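Local atomic coordinates of dihydroorotate dehydrogenase (Schistosoma mansoni, PDB entry 6UY4), a protein that probably oxidises (S)-dihydroorotate to orotate with a quinone as electron acceptor, using bound FMN, in the de novo synthesis of UMP. Residues A[264-270]-A[325-331]; A[195-201]-A[236-242]; A[131-137]-A[355-360]; A[104-108]-A[363-367]. One frame throughout, in Å; residues are numbered along the deposited sequence.

Contacts 1 and 2 are neighbouring strand pairs of one parallel barrel sheet, their centres about 8 Å apart, and strands 238-242 and 267-270 join them directly: Ile269 N lies 2.9 Å from Leu240 O. Contact 2 carries two side chains that bind the flavin end of FMN, whereas contact 3, centred about 26 Å away across the middle of the chain, holds the FMN phosphate and also borders the inhibitor QLA. Contact 4 lies about 17 Å from contact 3, centre to centre, and the two touch where Phe357 CD2 comes within 3.6 Å of Phe107 CE2. Along the chain, contacts 1 and 2 both fall inside the loop that contact 3 closes.

Contact 1: A[264-270]-A[325-331]; sequences RIDGMII and AIPLIGV
Ile269 and Ile329 share one first torsion, CG1 beside the backbone N (chi1 -65° and -61°), and, being paired in register, lie side by side, pointing the same way across two neighbouring parallel strands of the TIM-barrel sheet. Ile269 CG1 rests 3.8 Å from Ile329 CB. Further along the same face, the CG2 branch of Ile269 meets Val331 CG2 at 3.6 Å, and Val331 in turn touches FMN. On the face that carries Met268, Ile270 and Leu328, one methyl of the leucine, CD2, serves two partners: Met268 CB at 3.7 Å and the CD1 end of Ile270. Helix 305-321 covers this side, with Cys314 against Ile270 and Leu315 against Leu328. Before the strands pair, Ile326 takes the less common rotamer with CG1 between its backbone N and carbonyl carbon (chi1 55°). Its two branches part there: CD1 reaches Met268 CG, while CG2 lies over one face of the Arg264 guanidinium, whose edge meets Ala325 CB. Strands 267-270 and 328-331 run almost parallel, their axes 9° apart, and four backbone hydrogen bonds join the segments in the ladder of a parallel sheet: Met268 N to Pro327 O, Ile329 N to Met268 O, Ile270 N to Ile329 O and Val331 N to Ile270 O. Beyond the pair, Asp266 turns its carboxylate to strand 238-242, where OD2 takes the backbone N-H of Ile238 and forms a salt bridge with Arg229. In the last rung Val331 N stands 2.7 Å from Ile270 O, above the plane of that carbonyl.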
# COMPACT_ATOMS: atom_id res chain seq x y z
N ARG A 264 3.49 18.28 11.96
CA ARG A 264 3.11 18.36 10.55
C ARG A 264 3.85 17.28 9.76
O ARG A 264 5.08 17.26 9.73
CB ARG A 264 3.41 19.74 9.98
CG ARG A 264 3.02 19.88 8.52
CD ARG A 264 3.20 21.30 8.03
NE ARG A 264 2.77 21.44 6.64
CZ ARG A 264 1.51 21.66 6.27
NH1 ARG A 264 0.56 21.77 7.18
NH2 ARG A 264 1.21 21.77 4.98
N ILE A 265 3.09 16.40 9.10
CA ILE A 265 3.66 15.38 8.24
C ILE A 265 3.78 15.93 6.83
O ILE A 265 3.53 17.12 6.59
CB ILE A 265 2.81 14.09 8.26
CG1 ILE A 265 1.42 14.37 7.69
CG2 ILE A 265 2.72 13.54 9.67
CD1 ILE A 265 0.58 13.13 7.54
N ASP A 266 4.15 15.08 5.88
CA ASP A 266 4.42 15.51 4.51
C ASP A 266 3.40 15.03 3.50
O ASP A 266 3.37 15.57 2.38
CB ASP A 266 5.81 15.03 4.08
CG ASP A 266 6.92 15.60 4.94
OD1 ASP A 266 7.03 16.84 5.02
OD2 ASP A 266 7.67 14.80 5.54
N GLY A 267 2.56 14.06 3.84
CA GLY A 267 1.57 13.56 2.91
C GLY A 267 0.79 12.43 3.54
O GLY A 267 1.15 11.92 4.61
N MET A 268 -0.28 12.05 2.86
CA MET A 268 -1.16 11.00 3.35
C MET A 268 -1.48 10.02 2.22
O MET A 268 -1.43 10.36 1.04
CB MET A 268 -2.46 11.57 3.93
CG MET A 268 -2.27 12.40 5.18
SD MET A 268 -3.83 12.98 5.87
CE MET A 268 -4.68 11.42 6.12
N ILE A 269 -1.82 8.80 2.62
CA ILE A 269 -2.17 7.73 1.69
C ILE A 269 -3.58 7.26 2.03
O ILE A 269 -3.85 6.84 3.16
CB ILE A 269 -1.18 6.56 1.77
CG1 ILE A 269 0.21 7.01 1.31
CG2 ILE A 269 -1.66 5.39 0.93
CD1 ILE A 269 1.25 5.92 1.34
N ILE A 270 -4.49 7.36 1.06
CA ILE A 270 -5.89 7.00 1.23
C ILE A 270 -6.27 6.04 0.11
O ILE A 270 -6.30 6.43 -1.06
CB ILE A 270 -6.81 8.23 1.22
CG1 ILE A 270 -6.38 9.25 2.28
CG2 ILE A 270 -8.26 7.82 1.44
CD1 ILE A 270 -5.47 10.34 1.75
N ALA A 325 -3.09 20.99 1.06
CA ALA A 325 -1.80 21.46 1.56
C ALA A 325 -0.71 20.41 1.39
O ALA A 325 0.45 20.76 1.13
CB ALA A 325 -1.93 21.86 3.03
N ILE A 326 -1.04 19.13 1.54
CA ILE A 326 -0.05 18.07 1.46
C ILE A 326 -0.41 17.11 0.33
O ILE A 326 -1.59 16.93 0.03
CB ILE A 326 0.08 17.33 2.80
CG1 ILE A 326 -1.28 16.79 3.26
CG2 ILE A 326 0.68 18.24 3.86
CD1 ILE A 326 -1.22 16.00 4.55
N PRO A 327 0.58 16.49 -0.32
CA PRO A 327 0.27 15.52 -1.38
C PRO A 327 -0.48 14.31 -0.84
O PRO A 327 -0.31 13.92 0.32
CB PRO A 327 1.65 15.13 -1.92
CG PRO A 327 2.54 16.27 -1.54
CD PRO A 327 2.02 16.78 -0.24
N LEU A 328 -1.30 13.72 -1.70
CA LEU A 328 -2.09 12.55 -1.35
C LEU A 328 -1.85 11.45 -2.36
O LEU A 328 -1.59 11.70 -3.54
CB LEU A 328 -3.59 12.89 -1.29
CG LEU A 328 -3.99 14.01 -0.33
CD1 LEU A 328 -5.49 14.26 -0.42
CD2 LEU A 328 -3.58 13.66 1.09
N ILE A 329 -1.93 10.21 -1.88
CA ILE A 329 -1.75 9.02 -2.72
C ILE A 329 -3.05 8.23 -2.67
O ILE A 329 -3.39 7.64 -1.64
CB ILE A 329 -0.56 8.17 -2.26
CG1 ILE A 329 0.74 8.97 -2.35
CG2 ILE A 329 -0.47 6.90 -3.09
CD1 ILE A 329 1.98 8.15 -2.03
N GLY A 330 -3.78 8.23 -3.78
CA GLY A 330 -5.02 7.49 -3.87
C GLY A 330 -4.80 6.01 -4.13
O GLY A 330 -4.23 5.64 -5.16
N VAL A 331 -5.22 5.16 -3.20
CA VAL A 331 -5.04 3.72 -3.31
C VAL A 331 -6.38 3.05 -3.04
O VAL A 331 -7.15 3.50 -2.18
CB VAL A 331 -3.97 3.20 -2.34
CG1 VAL A 331 -3.50 1.82 -2.76
CG2 VAL A 331 -2.79 4.16 -2.26

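Contact 2: A[195-201]-A[236-242]; sequences DYLVINV and TPILLKI. With FMN (flavin mononucleotide), chain G.
Asn200 and Lys241 stand side by side and point the same way from adjacent parallel strands of the TIM barrel, the first and last elements of a beta-alpha-beta unit crossing through helix 215-230. The lysine chain is fully extended, with CG opposite the backbone N (chi1 -174°), and carries NZ past the amide; near its base, Asn200 OD1 packs 3.5 Å from Lys241 CB. Asn169 ND2 bonds that OD1, which leaves Asn200 ND2 turned to the flavin. On the same face, Val198 crosses its neighbours at a slant, its CG1 lying 3.7 Å from Lys241 CB and CG2 facing Leu239 CB. Leu197, Ile199, Ile238 and Leu240 fill the other face. There Leu197 CD1 and Ile238 CD1 meet at 3.7 Å, and beyond the strand end Val201 CG2 lies against Leu240 CG. Five backbone hydrogen bonds, from Leu197 N to Pro237 O through Val201 N to Lys241 O, join the strands, whose axes are 32° apart. Lys241 NZ bonds FMN N1, O2 and O3', and weakly O2', spanning pyrimidine ring and ribityl chain. FMN O2 also accepts a nearly straight bond (167°) from Asn200 ND2, at 2.7 Å.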
# COMPACT_ATOMS: atom_id res chain seq x y z
N ASP A 195 13.24 6.73 -0.08
CA ASP A 195 12.80 8.01 -0.63
C ASP A 195 11.68 8.62 0.20
O ASP A 195 11.60 9.84 0.33
CB ASP A 195 12.36 7.85 -2.08
CG ASP A 195 13.51 7.47 -3.00
OD1 ASP A 195 14.65 7.88 -2.73
OD2 ASP A 195 13.26 6.75 -3.99
N TYR A 196 10.81 7.78 0.76
CA TYR A 196 9.78 8.25 1.68
C TYR A 196 9.42 7.13 2.64
O TYR A 196 9.66 5.95 2.36
CB TYR A 196 8.53 8.75 0.93
CG TYR A 196 7.77 7.68 0.17
CD1 TYR A 196 6.72 6.99 0.77
CD2 TYR A 196 8.08 7.38 -1.15
CE1 TYR A 196 6.02 6.02 0.08
CE2 TYR A 196 7.37 6.41 -1.84
CZ TYR A 196 6.35 5.74 -1.22
OH TYR A 196 5.64 4.77 -1.91
N LEU A 197 8.86 7.52 3.78
CA LEU A 197 8.44 6.58 4.81
C LEU A 197 6.95 6.72 5.05
O LEU A 197 6.38 7.81 4.93
CB LEU A 197 9.21 6.83 6.12
CG LEU A 197 10.74 6.79 6.03
CD1 LEU A 197 11.37 7.32 7.31
CD2 LEU A 197 11.23 5.38 5.74
N VAL A 198 6.31 5.60 5.39
CA VAL A 198 4.87 5.55 5.62
C VAL A 198 4.60 4.90 6.96
O VAL A 198 5.30 3.96 7.36
CB VAL A 198 4.14 4.78 4.49
CG1 VAL A 198 2.63 4.88 4.67
CG2 VAL A 198 4.55 5.30 3.13
N ILE A 199 3.59 5.40 7.67
CA ILE A 199 3.14 4.83 8.93
C ILE A 199 1.64 4.59 8.83
O ILE A 199 0.89 5.51 8.47
CB ILE A 199 3.46 5.75 10.13
CG1 ILE A 199 4.98 5.95 10.24
CG2 ILE A 199 2.90 5.17 11.41
CD1 ILE A 199 5.39 6.83 11.38
N ASN A 200 1.21 3.37 9.14
CA ASN A 200 -0.20 3.01 9.04
C ASN A 200 -0.93 3.42 10.31
O ASN A 200 -0.55 3.03 11.42
CB ASN A 200 -0.35 1.51 8.81
CG ASN A 200 -0.01 1.10 7.39
OD1 ASN A 200 0.58 1.87 6.63
ND2 ASN A 200 -0.39 -0.12 7.03
N VAL A 201 -1.99 4.22 10.15
CA VAL A 201 -2.89 4.50 11.26
C VAL A 201 -3.68 3.24 11.57
O VAL A 201 -4.17 2.54 10.67
CB VAL A 201 -3.83 5.67 10.92
CG1 VAL A 201 -4.87 5.86 12.02
CG2 VAL A 201 -3.03 6.94 10.72
N THR A 236 13.57 13.31 5.47
CA THR A 236 12.88 12.31 4.65
C THR A 236 11.37 12.47 4.78
O THR A 236 10.87 12.63 5.90
CB THR A 236 13.31 10.90 5.06
OG1 THR A 236 14.74 10.81 5.03
CG2 THR A 236 12.71 9.86 4.13
N PRO A 237 10.62 12.44 3.68
CA PRO A 237 9.16 12.61 3.78
C PRO A 237 8.51 11.53 4.63
O PRO A 237 8.84 10.35 4.53
CB PRO A 237 8.70 12.52 2.32
CG PRO A 237 9.90 12.92 1.52
CD PRO A 237 11.08 12.42 2.29
N ILE A 238 7.59 11.96 5.49
CA ILE A 238 6.84 11.07 6.36
C ILE A 238 5.38 11.10 5.92
O ILE A 238 4.74 12.16 5.94
CB ILE A 238 6.97 11.47 7.84
CG1 ILE A 238 8.41 11.29 8.32
CG2 ILE A 238 6.02 10.65 8.70
CD1 ILE A 238 8.88 9.85 8.33
N LEU A 239 4.86 9.95 5.53
CA LEU A 239 3.48 9.83 5.07
C LEU A 239 2.66 9.02 6.07
O LEU A 239 3.19 8.16 6.78
CB LEU A 239 3.40 9.18 3.69
CG LEU A 239 3.59 10.08 2.47
CD1 LEU A 239 5.01 10.63 2.39
CD2 LEU A 239 3.24 9.33 1.20
N LEU A 240 1.36 9.31 6.12
CA LEU A 240 0.44 8.65 7.02
C LEU A 240 -0.63 7.95 6.20
O LEU A 240 -1.35 8.59 5.43
CB LEU A 240 -0.20 9.65 7.98
CG LEU A 240 -0.57 9.12 9.36
CD1 LEU A 240 0.65 8.55 10.06
CD2 LEU A 240 -1.22 10.21 10.21
N LYS A 241 -0.73 6.63 6.35
CA LYS A 241 -1.69 5.82 5.61
C LYS A 241 -2.86 5.47 6.53
O LYS A 241 -2.66 4.90 7.61
CB LYS A 241 -1.03 4.55 5.07
CG LYS A 241 -1.93 3.71 4.17
CD LYS A 241 -1.14 2.58 3.54
CE LYS A 241 -2.00 1.76 2.61
NZ LYS A 241 -1.22 0.68 1.95
N ILE A 242 -4.07 5.82 6.11
CA ILE A 242 -5.26 5.67 6.94
C ILE A 242 -6.19 4.64 6.31
O ILE A 242 -5.97 4.16 5.20
CB ILE A 242 -5.99 7.01 7.14
CG1 ILE A 242 -6.63 7.47 5.82
CG2 ILE A 242 -5.03 8.07 7.66
CD1 ILE A 242 -7.45 8.73 5.94
N1 FMN G . -1.03 -2.23 3.25
C2 FMN G . -0.02 -1.81 4.10
O2 FMN G . 0.06 -0.62 4.40
N3 FMN G . 0.88 -2.72 4.60
C4 FMN G . 0.79 -4.05 4.27
O4 FMN G . 1.60 -4.86 4.72
C4A FMN G . -0.22 -4.48 3.41
N5 FMN G . -0.31 -5.82 3.07
C5A FMN G . -1.31 -6.24 2.22
C6 FMN G . -1.40 -7.59 1.88
C7 FMN G . -2.41 -8.02 1.03
C7M FMN G . -2.50 -9.48 0.67
C8 FMN G . -3.32 -7.11 0.51
C8M FMN G . -4.41 -7.58 -0.41
C9 FMN G . -3.23 -5.77 0.85
C9A FMN G . -2.23 -5.33 1.71
N10 FMN G . -2.13 -3.99 2.05
C10 FMN G . -1.13 -3.57 2.90
C1' FMN G . -3.10 -2.98 1.52
C2' FMN G . -2.63 -2.44 0.17
O2' FMN G . -1.32 -1.93 0.30
C3' FMN G . -3.54 -1.33 -0.32
O3' FMN G . -3.70 -0.36 0.70
C4' FMN G . -4.92 -1.85 -0.73
O4' FMN G . -4.86 -3.21 -1.07
C5' FMN G . -5.40 -1.05 -1.93
O5' FMN G . -6.53 -1.65 -2.50
P FMN G . -6.41 -2.24 -4.00
O1P FMN G . -7.77 -2.75 -4.41
O2P FMN G . -5.94 -1.16 -4.95
O3P FMN G . -5.44 -3.38 -3.98

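Contact 3: A[131-137]-A[355-360]; sequences WTEKEAV and TSFVYQ. With QLA (2-[(4-fluorophenyl)amino]-3-hydroxynaphthalene-1,4-dione), chain B; FMN (flavin mononucleotide), chain G.
The N-terminal end of helix 355-360 lies at the FMN phosphate, and the helix brings its Tyr359 ring against a G1 beta bulge in the hairpin of strands 128-131 and 136-139. Glu135 and Ala136 form the bulge, both facing Trp131. The CA of Glu135 sits over one face of the tyrosine ring, 3.9 Å from its centroid and 17° off the normal, a CH-pi contact. Thr132 approaches obliquely, its CG2 3.7 Å from Tyr359 CE1, and Val137 CG2 lies near CE2. The phenol reaches into the hairpin, where Tyr359 OH donates to Ala136 O at 2.6 Å. That carbonyl also receives the N-H of Trp131, from the opposite face of its plane, and two bonds thus grip the oxygen; the phenol bond, with Glu135 over the ring face, probably fixes how the ring is turned. In the TIM-barrel fold this helix follows strand 350-353 directly, which puts its N-terminal end at the phosphate: Thr355 gives FMN O3P both its backbone N-H, at 2.9 Å, and its OG1, at 3.1 Å. The helix N-terminus probably adds a favourable dipole toward the anion. Thr355 holds CG2 opposite its backbone N, with OG1 on the phosphate side (chi1 -58°), and the methyl lies 3.7 Å from Val137 CG2. Ser303 OG bonds both Thr355 OG1 and the carbonyl O of Val137, linking the two segments through strand 301-304. Another side of the helix borders the inhibitor QLA: Val358 CG1 comes to 3.4 Å from its ring atom C11, and Phe357 CE1 approaches C6 obliquely.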
# COMPACT_ATOMS: atom_id res chain seq x y z
N TRP A 131 -11.52 -13.48 -4.33
CA TRP A 131 -12.93 -13.29 -4.67
C TRP A 131 -12.97 -12.90 -6.14
O TRP A 131 -13.18 -11.73 -6.49
CB TRP A 131 -13.60 -12.25 -3.77
CG TRP A 131 -15.10 -12.25 -3.86
CD1 TRP A 131 -15.87 -13.07 -4.63
CD2 TRP A 131 -16.00 -11.40 -3.14
NE1 TRP A 131 -17.20 -12.77 -4.44
CE2 TRP A 131 -17.31 -11.76 -3.53
CE3 TRP A 131 -15.83 -10.37 -2.21
CZ2 TRP A 131 -18.44 -11.12 -3.02
CZ3 TRP A 131 -16.96 -9.74 -1.71
CH2 TRP A 131 -18.24 -10.12 -2.11
N THR A 132 -12.76 -13.88 -7.02
CA THR A 132 -12.61 -13.61 -8.44
C THR A 132 -13.89 -13.08 -9.07
O THR A 132 -13.83 -12.35 -10.07
CB THR A 132 -12.15 -14.88 -9.17
OG1 THR A 132 -11.11 -15.51 -8.41
CG2 THR A 132 -11.62 -14.55 -10.56
N GLU A 133 -15.05 -13.42 -8.50
CA GLU A 133 -16.32 -12.96 -9.06
C GLU A 133 -16.42 -11.44 -9.04
O GLU A 133 -17.14 -10.85 -9.86
CB GLU A 133 -17.49 -13.58 -8.30
N LYS A 134 -15.71 -10.78 -8.12
CA LYS A 134 -15.71 -9.33 -8.02
C LYS A 134 -14.33 -8.72 -8.22
O LYS A 134 -14.16 -7.52 -7.99
CB LYS A 134 -16.29 -8.89 -6.67
CG LYS A 134 -17.70 -9.39 -6.40
N GLU A 135 -13.35 -9.52 -8.65
CA GLU A 135 -11.96 -9.08 -8.78
C GLU A 135 -11.47 -8.46 -7.47
O GLU A 135 -10.91 -7.36 -7.44
CB GLU A 135 -11.79 -8.11 -9.95
CG GLU A 135 -12.08 -8.71 -11.31
CD GLU A 135 -11.71 -7.78 -12.45
OE1 GLU A 135 -10.95 -6.82 -12.21
OE2 GLU A 135 -12.19 -8.00 -13.58
N ALA A 136 -11.68 -9.19 -6.38
CA ALA A 136 -11.38 -8.71 -5.04
C ALA A 136 -10.54 -9.75 -4.29
O ALA A 136 -10.45 -10.91 -4.69
CB ALA A 136 -12.66 -8.40 -4.25
N VAL A 137 -9.93 -9.30 -3.20
CA VAL A 137 -9.12 -10.15 -2.33
C VAL A 137 -9.44 -9.80 -0.88
O VAL A 137 -9.55 -8.63 -0.53
CB VAL A 137 -7.61 -9.99 -2.62
CG1 VAL A 137 -6.79 -10.78 -1.60
CG2 VAL A 137 -7.28 -10.44 -4.03
N THR A 355 -4.55 -5.28 -5.92
CA THR A 355 -5.41 -6.39 -6.32
C THR A 355 -5.52 -6.50 -7.83
O THR A 355 -5.50 -7.61 -8.38
CB THR A 355 -6.79 -6.22 -5.69
OG1 THR A 355 -6.67 -6.16 -4.26
CG2 THR A 355 -7.70 -7.38 -6.07
N SER A 356 -5.63 -5.37 -8.53
CA SER A 356 -5.69 -5.41 -9.99
C SER A 356 -4.41 -5.97 -10.59
O SER A 356 -4.44 -6.49 -11.71
CB SER A 356 -5.97 -4.02 -10.55
OG SER A 356 -5.01 -3.08 -10.10
N PHE A 357 -3.28 -5.88 -9.88
CA PHE A 357 -2.07 -6.53 -10.34
C PHE A 357 -2.19 -8.05 -10.25
O PHE A 357 -1.56 -8.77 -11.03
CB PHE A 357 -0.86 -6.04 -9.54
CG PHE A 357 0.44 -6.66 -9.96
CD1 PHE A 357 0.97 -7.73 -9.26
CD2 PHE A 357 1.14 -6.15 -11.04
CE1 PHE A 357 2.17 -8.30 -9.65
CE2 PHE A 357 2.34 -6.72 -11.43
CZ PHE A 357 2.86 -7.79 -10.73
N VAL A 358 -2.99 -8.55 -9.31
CA VAL A 358 -3.21 -9.99 -9.20
C VAL A 358 -4.06 -10.49 -10.35
O VAL A 358 -3.79 -11.55 -10.93
CB VAL A 358 -3.84 -10.33 -7.83
CG1 VAL A 358 -4.27 -11.79 -7.79
CG2 VAL A 358 -2.87 -10.03 -6.71
N TYR A 359 -5.10 -9.74 -10.72
CA TYR A 359 -6.05 -10.17 -11.73
C TYR A 359 -5.70 -9.71 -13.14
O TYR A 359 -6.32 -10.19 -14.10
CB TYR A 359 -7.46 -9.67 -11.37
CG TYR A 359 -8.05 -10.34 -10.15
CD1 TYR A 359 -8.60 -11.61 -10.23
CD2 TYR A 359 -8.06 -9.69 -8.92
CE1 TYR A 359 -9.14 -12.22 -9.12
CE2 TYR A 359 -8.60 -10.30 -7.80
CZ TYR A 359 -9.14 -11.57 -7.91
OH TYR A 359 -9.68 -12.18 -6.80
N GLN A 360 -4.74 -8.80 -13.31
CA GLN A 360 -4.36 -8.34 -14.63
C GLN A 360 -2.88 -8.52 -14.96
O GLN A 360 -2.51 -8.38 -16.13
CB GLN A 360 -4.72 -6.85 -14.80
CG GLN A 360 -6.20 -6.56 -14.58
CD GLN A 360 -6.57 -5.13 -14.93
OE1 GLN A 360 -5.82 -4.44 -15.62
NE2 GLN A 360 -7.73 -4.69 -14.47
C1 QLA B . -0.33 -12.62 -5.54
O1 QLA B . 0.45 -11.86 -4.99
C2 QLA B . 0.08 -13.25 -6.83
O2 QLA B . 1.32 -13.00 -7.24
C3 QLA B . -0.83 -14.05 -7.55
O3 QLA B . -2.87 -15.29 -7.49
C4 QLA B . 0.13 -13.68 -9.81
C5 QLA B . -0.01 -12.30 -9.86
C6 QLA B . 0.66 -11.56 -10.82
C7 QLA B . 1.46 -12.22 -11.71
C8 QLA B . 1.64 -13.57 -11.69
C9 QLA B . 0.97 -14.31 -10.72
C10 QLA B . -2.13 -14.46 -6.90
C11 QLA B . -2.51 -13.82 -5.63
C12 QLA B . -3.75 -14.11 -5.07
C13 QLA B . -4.13 -13.53 -3.88
C14 QLA B . -3.28 -12.65 -3.23
C15 QLA B . -2.04 -12.36 -3.77
C16 QLA B . -1.65 -12.94 -4.97
F1 QLA B . 2.12 -11.49 -12.66
N1 QLA B . -0.54 -14.44 -8.81
N1 FMN G . -1.03 -2.23 3.25
C2 FMN G . -0.02 -1.81 4.10
O2 FMN G . 0.06 -0.62 4.40
N3 FMN G . 0.88 -2.72 4.60
C4 FMN G . 0.79 -4.05 4.27
O4 FMN G . 1.60 -4.86 4.72
C4A FMN G . -0.22 -4.48 3.41
N5 FMN G . -0.31 -5.82 3.07
C5A FMN G . -1.31 -6.24 2.22
C6 FMN G . -1.40 -7.59 1.88
C7 FMN G . -2.41 -8.02 1.03
C7M FMN G . -2.50 -9.48 0.67
C8 FMN G . -3.32 -7.11 0.51
C8M FMN G . -4.41 -7.58 -0.41
C9 FMN G . -3.23 -5.77 0.85
C9A FMN G . -2.23 -5.33 1.71
N10 FMN G . -2.13 -3.99 2.05
C10 FMN G . -1.13 -3.57 2.90
C1' FMN G . -3.10 -2.98 1.52
C2' FMN G . -2.63 -2.44 0.17
O2' FMN G . -1.32 -1.93 0.30
C3' FMN G . -3.54 -1.33 -0.32
O3' FMN G . -3.70 -0.36 0.70
C4' FMN G . -4.92 -1.85 -0.73
O4' FMN G . -4.86 -3.21 -1.07
C5' FMN G . -5.40 -1.05 -1.93
O5' FMN G . -6.53 -1.65 -2.50
P FMN G . -6.41 -2.24 -4.00
O1P FMN G . -7.77 -2.75 -4.41
O2P FMN G . -5.94 -1.16 -4.95
O3P FMN G . -5.44 -3.38 -3.98

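Contact 4: A[104-108]-A[363-367]; sequences NAGFS and PVAHK
Gly106 ends helix 99-105 in a Schellman motif, its phi of 147° turning the chain across the start of helix 364-376, where its CA comes within 5.0 Å of Ala365 CA. The methyl of Ala365 fits into this turn, with CB 3.5 Å from Gly106 C and close to the backbone N of Phe107. The same methyl sits over the centre of the Phe107 ring, 3.9 Å from the centroid and only 6° off the normal, as a CH-pi contact. Phe107 leaves the backbone away from the helix, but CG set beside its own N (chi1 -69°) brings the ring back to Ala365, and CZ reaches Val364 CG1 at 4.2 Å. On the other flank the His366 ring presents its edge to Gly106 O, with CE1 3.4 Å away in the ring plane; that oxygen accepts a hydrogen bond from His84 NE2, and Phe70 meets the His366 ring edge-to-face. One water bridges the segments, donating to Ala105 O and accepting from His366 N at 3.1 Å. With no direct hydrogen bond across the segments, the join rests on close apolar fit at Ala365, and the water satisfies the Ala105 carbonyl at one helix end and the His366 N-H in the first turn of the other.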
# COMPACT_ATOMS: atom_id res chain seq x y z
N ASN A 104 11.13 -2.24 -13.08
CA ASN A 104 11.30 -2.51 -14.50
C ASN A 104 10.01 -2.99 -15.15
O ASN A 104 9.86 -2.88 -16.37
CB ASN A 104 12.40 -3.54 -14.72
CG ASN A 104 13.76 -3.06 -14.23
OD1 ASN A 104 14.09 -1.88 -14.33
ND2 ASN A 104 14.55 -3.98 -13.69
N ALA A 105 9.06 -3.52 -14.36
CA ALA A 105 7.82 -4.04 -14.92
C ALA A 105 6.91 -2.93 -15.42
O ALA A 105 6.09 -3.15 -16.32
CB ALA A 105 7.09 -4.89 -13.89
N GLY A 106 7.02 -1.73 -14.84
CA GLY A 106 6.19 -0.63 -15.28
C GLY A 106 5.79 0.34 -14.19
O GLY A 106 5.47 1.50 -14.47
N PHE A 107 5.81 -0.12 -12.94
CA PHE A 107 5.46 0.76 -11.82
C PHE A 107 6.53 1.83 -11.64
O PHE A 107 7.73 1.56 -11.75
CB PHE A 107 5.31 -0.05 -10.53
CG PHE A 107 4.11 -0.95 -10.52
CD1 PHE A 107 2.83 -0.42 -10.42
CD2 PHE A 107 4.26 -2.33 -10.59
CE1 PHE A 107 1.73 -1.25 -10.40
CE2 PHE A 107 3.15 -3.16 -10.57
CZ PHE A 107 1.89 -2.62 -10.47
N SER A 108 6.08 3.05 -11.35
CA SER A 108 7.02 4.15 -11.13
C SER A 108 7.59 4.16 -9.72
O SER A 108 8.67 4.73 -9.52
CB SER A 108 6.34 5.49 -11.42
OG SER A 108 5.28 5.72 -10.51
N PRO A 363 1.21 -6.18 -17.09
CA PRO A 363 0.79 -5.06 -17.96
C PRO A 363 -0.10 -4.03 -17.28
O PRO A 363 -0.24 -2.92 -17.81
CB PRO A 363 0.04 -5.77 -19.10
CG PRO A 363 0.63 -7.11 -19.16
CD PRO A 363 0.90 -7.47 -17.72
N VAL A 364 -0.67 -4.33 -16.11
CA VAL A 364 -1.56 -3.39 -15.43
C VAL A 364 -0.85 -2.09 -15.10
O VAL A 364 -1.51 -1.05 -14.95
CB VAL A 364 -2.16 -4.03 -14.15
CG1 VAL A 364 -1.14 -4.03 -13.02
CG2 VAL A 364 -3.44 -3.32 -13.74
N ALA A 365 0.48 -2.11 -14.98
CA ALA A 365 1.22 -0.89 -14.65
C ALA A 365 1.14 0.13 -15.78
O ALA A 365 0.74 1.28 -15.56
CB ALA A 365 2.67 -1.24 -14.33
N HIS A 366 1.50 -0.28 -17.00
CA HIS A 366 1.45 0.63 -18.14
C HIS A 366 0.06 0.73 -18.76
O HIS A 366 -0.23 1.74 -19.41
CB HIS A 366 2.45 0.19 -19.21
CG HIS A 366 3.83 0.74 -19.01
ND1 HIS A 366 4.31 1.09 -17.77
CD2 HIS A 366 4.81 1.01 -19.89
CE1 HIS A 366 5.54 1.56 -17.90
NE2 HIS A 366 5.87 1.52 -19.18
N LYS A 367 -0.79 -0.28 -18.57
CA LYS A 367 -2.15 -0.22 -19.10
C LYS A 367 -2.88 1.01 -18.57
O LYS A 367 -3.40 1.82 -19.35
CB LYS A 367 -2.92 -1.49 -18.75
CG LYS A 367 -4.38 -1.46 -19.17
CD LYS A 367 -5.23 -2.40 -18.32
CE LYS A 367 -6.69 -2.35 -18.75
NZ LYS A 367 -7.58 -3.01 -17.76
O HOH W 1 3.49 -2.65 -17.18